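Local coordinates for protein putative oxidoreductase (Bacteroides fragilis NCTC 9343, PDB 3FHL) that probably acts as an NAD(P)-dependent oxidoreductase of the Gfo/Idh/MocA family, on a substrate that is not known, at residues 73-78 and 95-100; 133-138 and 188-193. All blocks are in the same frame, centred on the assembly; numbering follows the deposited sequence. Where two conformers were deposited one is given.

Interaction 1 (73-78 and 95-100)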
loop_
_atom_site.group_PDB
_atom_site.type_symbol
_atom_site.label_atom_id
_atom_site.label_comp_id
_atom_site.label_asym_id
_atom_site.label_seq_id
_atom_site.Cartn_x
_atom_site.Cartn_y
_atom_site.Cartn_z
ATOM N N THR C 73 -34.016 -5.576 7.212
ATOM C CA THR C 73 -34.525 -4.803 8.345
ATOM C C THR C 73 -33.349 -4.297 9.216
ATOM O O THR C 73 -32.195 -4.611 8.898
ATOM C CB THR C 73 -35.480 -5.693 9.171
ATOM O OG1 THR C 73 -34.921 -7.004 9.305
ATOM C CG2 THR C 73 -36.828 -5.799 8.504
ATOM N N PRO C 74 -33.619 -3.497 10.293
ATOM C CA PRO C 74 -32.518 -3.091 11.193
ATOM C C PRO C 74 -31.730 -4.260 11.777
ATOM O O PRO C 74 -32.293 -5.332 12.019
ATOM C CB PRO C 74 -33.242 -2.336 12.314
ATOM C CG PRO C 74 -34.457 -1.792 11.661
ATOM C CD PRO C 74 -34.897 -2.889 10.730
ATOM N N ASP C 75 -30.438 -4.017 12.005
ATOM C CA ASP C 75 -29.425 -5.047 12.278
ATOM C C ASP C 75 -29.749 -6.073 13.371
ATOM O O ASP C 75 -29.395 -7.248 13.236
ATOM C CB ASP C 75 -28.072 -4.389 12.604
ATOM C CG ASP C 75 -27.614 -3.380 11.544
ATOM O OD1 ASP C 75 -28.319 -3.178 10.524
ATOM O OD2 ASP C 75 -26.526 -2.789 11.736
ATOM N N ASN C 76 -30.417 -5.625 14.438
ATOM C CA ASN C 76 -30.719 -6.483 15.591
ATOM C C ASN C 76 -31.741 -7.592 15.326
ATOM O O ASN C 76 -31.773 -8.604 16.037
ATOM C CB ASN C 76 -31.158 -5.639 16.793
ATOM C CG ASN C 76 -29.989 -5.193 17.652
ATOM O OD1 ASN C 76 -29.848 -4.007 17.962
ATOM N ND2 ASN C 76 -29.141 -6.142 18.041
ATOM N N THR C 77 -32.569 -7.403 14.305
ATOM C CA THR C 77 -33.601 -8.377 13.968
ATOM C C THR C 77 -33.112 -9.557 13.115
ATOM O O THR C 77 -33.795 -10.575 13.051
ATOM C CB THR C 77 -34.810 -7.718 13.246
ATOM O OG1 THR C 77 -34.410 -7.263 11.948
ATOM C CG2 THR C 77 -35.372 -6.544 14.055
ATOM N N HIS C 78 -31.938 -9.436 12.492
ATOM C CA HIS C 78 -31.554 -10.326 11.373
ATOM C C HIS C 78 -31.522 -11.820 11.675
ATOM O O HIS C 78 -32.019 -12.610 10.883
ATOM C CB HIS C 78 -30.252 -9.877 10.707
ATOM C CG HIS C 78 -30.407 -8.680 9.820
ATOM N ND1 HIS C 78 -29.475 -8.331 8.868
ATOM C CD2 HIS C 78 -31.393 -7.753 9.737
ATOM C CE1 HIS C 78 -29.877 -7.239 8.240
ATOM N NE2 HIS C 78 -31.036 -6.866 8.752
ATOM N N GLU C 95 -29.303 -9.361 4.524
ATOM C CA GLU C 95 -28.316 -8.301 4.423
ATOM C C GLU C 95 -27.327 -8.373 5.563
ATOM O O GLU C 95 -27.656 -8.859 6.655
ATOM C CB GLU C 95 -29.001 -6.953 4.450
ATOM C CG GLU C 95 -29.410 -6.505 3.085
ATOM C CD GLU C 95 -29.539 -5.010 2.984
ATOM O OE1 GLU C 95 -29.951 -4.372 3.979
ATOM O OE2 GLU C 95 -29.244 -4.470 1.893
ATOM N N LYS C 96 -26.115 -7.888 5.304
ATOM C CA LYS C 96 -25.129 -7.645 6.357
ATOM C C LYS C 96 -25.644 -6.559 7.299
ATOM O O LYS C 96 -26.181 -5.548 6.836
ATOM C CB LYS C 96 -23.795 -7.215 5.756
ATOM C CG LYS C 96 -23.056 -8.332 5.033
ATOM C CD LYS C 96 -22.139 -7.763 3.957
ATOM C CE LYS C 96 -21.097 -6.818 4.544
ATOM N NZ LYS C 96 -20.271 -6.188 3.462
ATOM N N PRO C 97 -25.486 -6.761 8.620
ATOM C CA PRO C 97 -24.853 -7.912 9.277
ATOM C C PRO C 97 -25.768 -9.138 9.323
ATOM O O PRO C 97 -26.928 -9.034 9.734
ATOM C CB PRO C 97 -24.558 -7.402 10.698
ATOM C CG PRO C 97 -25.014 -5.956 10.727
ATOM C CD PRO C 97 -25.968 -5.783 9.604
ATOM N N PHE C 98 -25.235 -10.269 8.862
ATOM C CA PHE C 98 -25.938 -11.554 8.823
ATOM C C PHE C 98 -26.549 -11.873 10.187
ATOM O O PHE C 98 -27.770 -11.972 10.311
ATOM C CB PHE C 98 -24.959 -12.644 8.342
ATOM C CG PHE C 98 -25.505 -14.060 8.353
ATOM C CD1 PHE C 98 -26.826 -14.348 8.012
ATOM C CD2 PHE C 98 -24.656 -15.120 8.658
ATOM C CE1 PHE C 98 -27.293 -15.656 8.025
ATOM C CE2 PHE C 98 -25.112 -16.427 8.657
ATOM C CZ PHE C 98 -26.428 -16.699 8.346
ATOM N N THR C 99 -25.703 -12.020 11.204
ATOM C CA THR C 99 -26.167 -12.229 12.574
ATOM C C THR C 99 -25.300 -11.428 13.532
ATOM O O THR C 99 -24.230 -10.940 13.151
ATOM C CB THR C 99 -26.081 -13.700 13.000
ATOM O OG1 THR C 99 -24.784 -14.215 12.672
ATOM C CG2 THR C 99 -27.145 -14.541 12.317
ATOM N N SER C 100 -25.753 -11.306 14.778
ATOM C CA SER C 100 -24.973 -10.617 15.799
ATOM C C SER C 100 -23.778 -11.456 16.258
ATOM O O SER C 100 -22.746 -10.903 16.625
ATOM C CB SER C 100 -25.852 -10.197 16.983
ATOM O OG SER C 100 -26.315 -11.319 17.709
HETATM O O HOH W 1 -30.135 -4.403 6.594
HETATM O O HOH W 2 -27.543 -9.003 12.547
#

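Interaction 2 (133-138 and 188-193)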
loop_
_atom_site.group_PDB
_atom_site.type_symbol
_atom_site.label_atom_id
_atom_site.label_comp_id
_atom_site.label_asym_id
_atom_site.label_seq_id
_atom_site.Cartn_x
_atom_site.Cartn_y
_atom_site.Cartn_z
ATOM N N THR C 133 -14.421 -6.731 -13.959
ATOM C CA THR C 133 -13.382 -6.548 -14.951
ATOM C C THR C 133 -12.107 -7.258 -14.523
ATOM O O THR C 133 -11.473 -7.919 -15.337
ATOM C CB THR C 133 -13.118 -5.060 -15.207
ATOM O OG1 THR C 133 -14.349 -4.422 -15.582
ATOM C CG2 THR C 133 -12.123 -4.897 -16.326
ATOM N N VAL C 134 -11.753 -7.149 -13.241
ATOM C CA VAL C 134 -10.613 -7.915 -12.693
ATOM C C VAL C 134 -10.776 -9.420 -12.968
ATOM O O VAL C 134 -9.866 -10.044 -13.491
ATOM C CB VAL C 134 -10.377 -7.627 -11.170
ATOM C CG1 VAL C 134 -9.436 -8.682 -10.518
ATOM C CG2 VAL C 134 -9.842 -6.198 -10.961
ATOM N N ARG C 135 -11.946 -9.985 -12.666
ATOM C CA ARG C 135 -12.199 -11.412 -12.961
ATOM C C ARG C 135 -11.958 -11.742 -14.446
ATOM O O ARG C 135 -11.335 -12.762 -14.768
ATOM C CB ARG C 135 -13.622 -11.821 -12.546
ATOM C CG ARG C 135 -13.942 -11.738 -11.057
ATOM C CD ARG C 135 -15.198 -12.574 -10.722
ATOM N NE ARG C 135 -14.832 -13.910 -10.246
ATOM C CZ ARG C 135 -15.317 -14.495 -9.150
ATOM N NH1 ARG C 135 -16.251 -13.902 -8.403
ATOM N NH2 ARG C 135 -14.881 -15.702 -8.811
ATOM N N ASP C 136 -12.425 -10.855 -15.331
ATOM C CA ASP C 136 -12.241 -10.968 -16.778
ATOM C C ASP C 136 -10.772 -10.990 -17.213
ATOM O O ASP C 136 -10.374 -11.849 -18.004
ATOM C CB ASP C 136 -12.968 -9.822 -17.491
ATOM C CG ASP C 136 -13.100 -10.045 -18.993
ATOM O OD1 ASP C 136 -13.572 -11.127 -19.390
ATOM O OD2 ASP C 136 -12.751 -9.130 -19.779
ATOM N N ILE C 137 -9.979 -10.054 -16.682
ATOM C CA ILE C 137 -8.535 -9.954 -16.962
ATOM C C ILE C 137 -7.814 -11.234 -16.531
ATOM O O ILE C 137 -6.971 -11.758 -17.255
ATOM C CB ILE C 137 -7.936 -8.708 -16.246
ATOM C CG1 ILE C 137 -8.260 -7.452 -17.046
ATOM C CG2 ILE C 137 -6.418 -8.827 -16.044
ATOM C CD1 ILE C 137 -8.660 -6.314 -16.196
ATOM N N LEU C 138 -8.175 -11.741 -15.360
ATOM C CA LEU C 138 -7.582 -12.974 -14.842
ATOM C C LEU C 138 -8.018 -14.210 -15.640
ATOM O O LEU C 138 -7.188 -15.076 -15.957
ATOM C CB LEU C 138 -7.915 -13.140 -13.356
ATOM C CG LEU C 138 -7.372 -12.045 -12.417
ATOM C CD1 LEU C 138 -7.930 -12.235 -11.021
ATOM C CD2 LEU C 138 -5.842 -12.002 -12.412
ATOM N N ILE C 188 -11.136 -13.501 -1.099
ATOM C CA ILE C 188 -11.449 -14.930 -0.846
ATOM C C ILE C 188 -12.074 -15.597 -2.073
ATOM O O ILE C 188 -11.713 -16.726 -2.426
ATOM C CB ILE C 188 -12.374 -15.112 0.384
ATOM C CG1 ILE C 188 -11.655 -14.678 1.668
ATOM C CG2 ILE C 188 -12.848 -16.577 0.532
ATOM C CD1 ILE C 188 -12.622 -14.497 2.843
ATOM N N GLN C 189 -12.986 -14.893 -2.745
ATOM C CA GLN C 189 -13.569 -15.417 -3.990
ATOM C C GLN C 189 -12.512 -15.737 -5.049
ATOM O O GLN C 189 -12.574 -16.782 -5.711
ATOM C CB GLN C 189 -14.646 -14.469 -4.544
ATOM C CG GLN C 189 -15.961 -14.533 -3.763
ATOM C CD GLN C 189 -16.552 -15.953 -3.717
ATOM O OE1 GLN C 189 -16.895 -16.523 -4.754
ATOM N NE2 GLN C 189 -16.665 -16.521 -2.514
ATOM N N LEU C 190 -11.521 -14.864 -5.195
ATOM C CA LEU C 190 -10.496 -15.097 -6.205
ATOM C C LEU C 190 -9.420 -16.094 -5.809
ATOM O O LEU C 190 -8.955 -16.842 -6.656
ATOM C CB LEU C 190 -9.835 -13.785 -6.639
ATOM C CG LEU C 190 -10.725 -12.676 -7.202
ATOM C CD1 LEU C 190 -9.894 -11.433 -7.451
ATOM C CD2 LEU C 190 -11.430 -13.104 -8.480
ATOM N N PHE C 191 -9.021 -16.105 -4.534
ATOM C CA PHE C 191 -7.753 -16.748 -4.154
ATOM C C PHE C 191 -7.864 -17.747 -3.019
ATOM O O PHE C 191 -6.903 -18.442 -2.732
ATOM C CB PHE C 191 -6.689 -15.698 -3.774
ATOM C CG PHE C 191 -6.482 -14.640 -4.813
ATOM C CD1 PHE C 191 -5.977 -14.967 -6.064
ATOM C CD2 PHE C 191 -6.809 -13.321 -4.546
ATOM C CE1 PHE C 191 -5.805 -13.991 -7.043
ATOM C CE2 PHE C 191 -6.622 -12.343 -5.504
ATOM C CZ PHE C 191 -6.123 -12.675 -6.756
ATOM N N GLY C 192 -9.019 -17.791 -2.362
ATOM C CA GLY C 192 -9.226 -18.717 -1.239
ATOM C C GLY C 192 -8.846 -18.130 0.108
ATOM O O GLY C 192 -8.432 -16.969 0.208
ATOM N N MET C 193 -8.997 -18.933 1.154
ATOM C CA MET C 193 -8.632 -18.527 2.505
ATOM C C MET C 193 -7.113 -18.556 2.730
ATOM O O MET C 193 -6.429 -19.482 2.274
ATOM C CB MET C 193 -9.382 -19.366 3.554
ATOM C CG MET C 193 -10.891 -19.095 3.588
ATOM S SD MET C 193 -11.429 -17.576 4.401
ATOM C CE MET C 193 -11.296 -18.015 6.138
#

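Interaction 1 (73-78 and 95-100)
Asp-75 lies opposite Pro-97, their CA atoms 6.2 Å apart. The CA atoms of His-78 and Thr-99 come closer, at 5.8 Å. Both segments are largely loop; 73-78 runs into helix 78-87 at His-78. The other segment, 95-100, leaves strand 91-95 through a cis peptide bond before Pro-97. This is the Glu-Lys-Pro segment familiar in Gfo/Idh/MocA proteins.

The His-78 ring reaches across. Its ND1 donates to Pro-97 O at 2.8 Å, from above the carbonyl plane, with Pro-97 O tilted 30° from the ring plane. A weak second bond runs from ND1 to Glu-95 O, which lies near the ring plane. NE2 donates back to Thr-73 O at 2.5 Å, a short length to be read with caution. Water 2 donates to Asp-75 O and Pro-97 O. The side chains of Asp-75 and Pro-97 cross at about a right angle, Asp-75 CG 3.5 Å from Pro-97 CD. The Glu-95 carboxylate turns to His-21, and Lys-96 NZ bonds Ser-181.

The imidazole is thus held between carbonyls of both loops, at the C-terminal ends of the parallel strands 68-71 and 91-95. Phe-98 O, 3.3 Å from His-78 CB, is left buried without a partner.

Interaction 2 (133-138 and 188-193)
Leu-190 points its two methyl groups at different partners on helix 129-139. CD1 goes to the aliphatic side chains and CD2 goes to Arg-135.

CD1 meets Val-134 CG1 at 4.1 Å and Leu-138 CD1 at 4.2 Å. Val-134 and Leu-138 are one helical turn apart, and each crosses Leu-190 at about a right angle. The CG1 branch of Val-134 is anti to the backbone N (chi1 165°) and is the branch that touches. These are methyl-to-methyl contacts at ordinary van der Waals distance.

Arg-135 runs obliquely to Leu-190. Leu-190 CD2 lies 3.8 Å from Arg-135 CG and 3.9 Å from Arg-135 NE. The same methyl sits over one face of the guanidinium. The arginine therefore offers both its aliphatic stem and its flat end to one leucine methyl. The chain bends at chi3 (96°), which places NE beside Leu-190 CD2. NH1 comes within 4.2 Å of Gln-189 CB, and NH2 is 4.0 Å from Gln-189 O, too long for a hydrogen bond. Van der Waals packing carries the contact.

Close by, Leu-190 CB lies over the centre of the Phe-191 ring. Helix 180-191 ends just after, and Gly-192 leaves helical geometry with positive phi.

The two helices lie side by side on the large mixed sheet of the C-terminal domain. Val-134 and Leu-138 rest on strand 244-248, and Leu-138 also touches strand 146-154. Leu-190 and Phe-191 pack on strand 146-154, where the Phe-191 ring meets Tyr-149 edge-to-face. Ile-188 touches Val-334 and Ile-337 of helix 328-347, the next helix along, and Gln-189 touches Asp-330 there.

How the interactions relate
From the N terminus, the chain first builds the parallel Rossmann sheet. Interaction 1 closes a short loop at the ends of its strands. Helix 78-87, which starts at the end of 73-78, and strand 91-95, which runs into 95-100, make up most of that loop. The contact joins the connections that follow two adjacent strands. The chain then passes through helix 102-115 and strand 119-122 to helix 129-139. Interaction 2 closes a longer loop there, pairing this helix with helix 180-191 in the C-terminal alpha/beta domain. The two contacts follow in series and neither nest nor cross. The centres of interactions 1 and 2 are about 27 Å apart. They lie on opposite sides of the chain's centre.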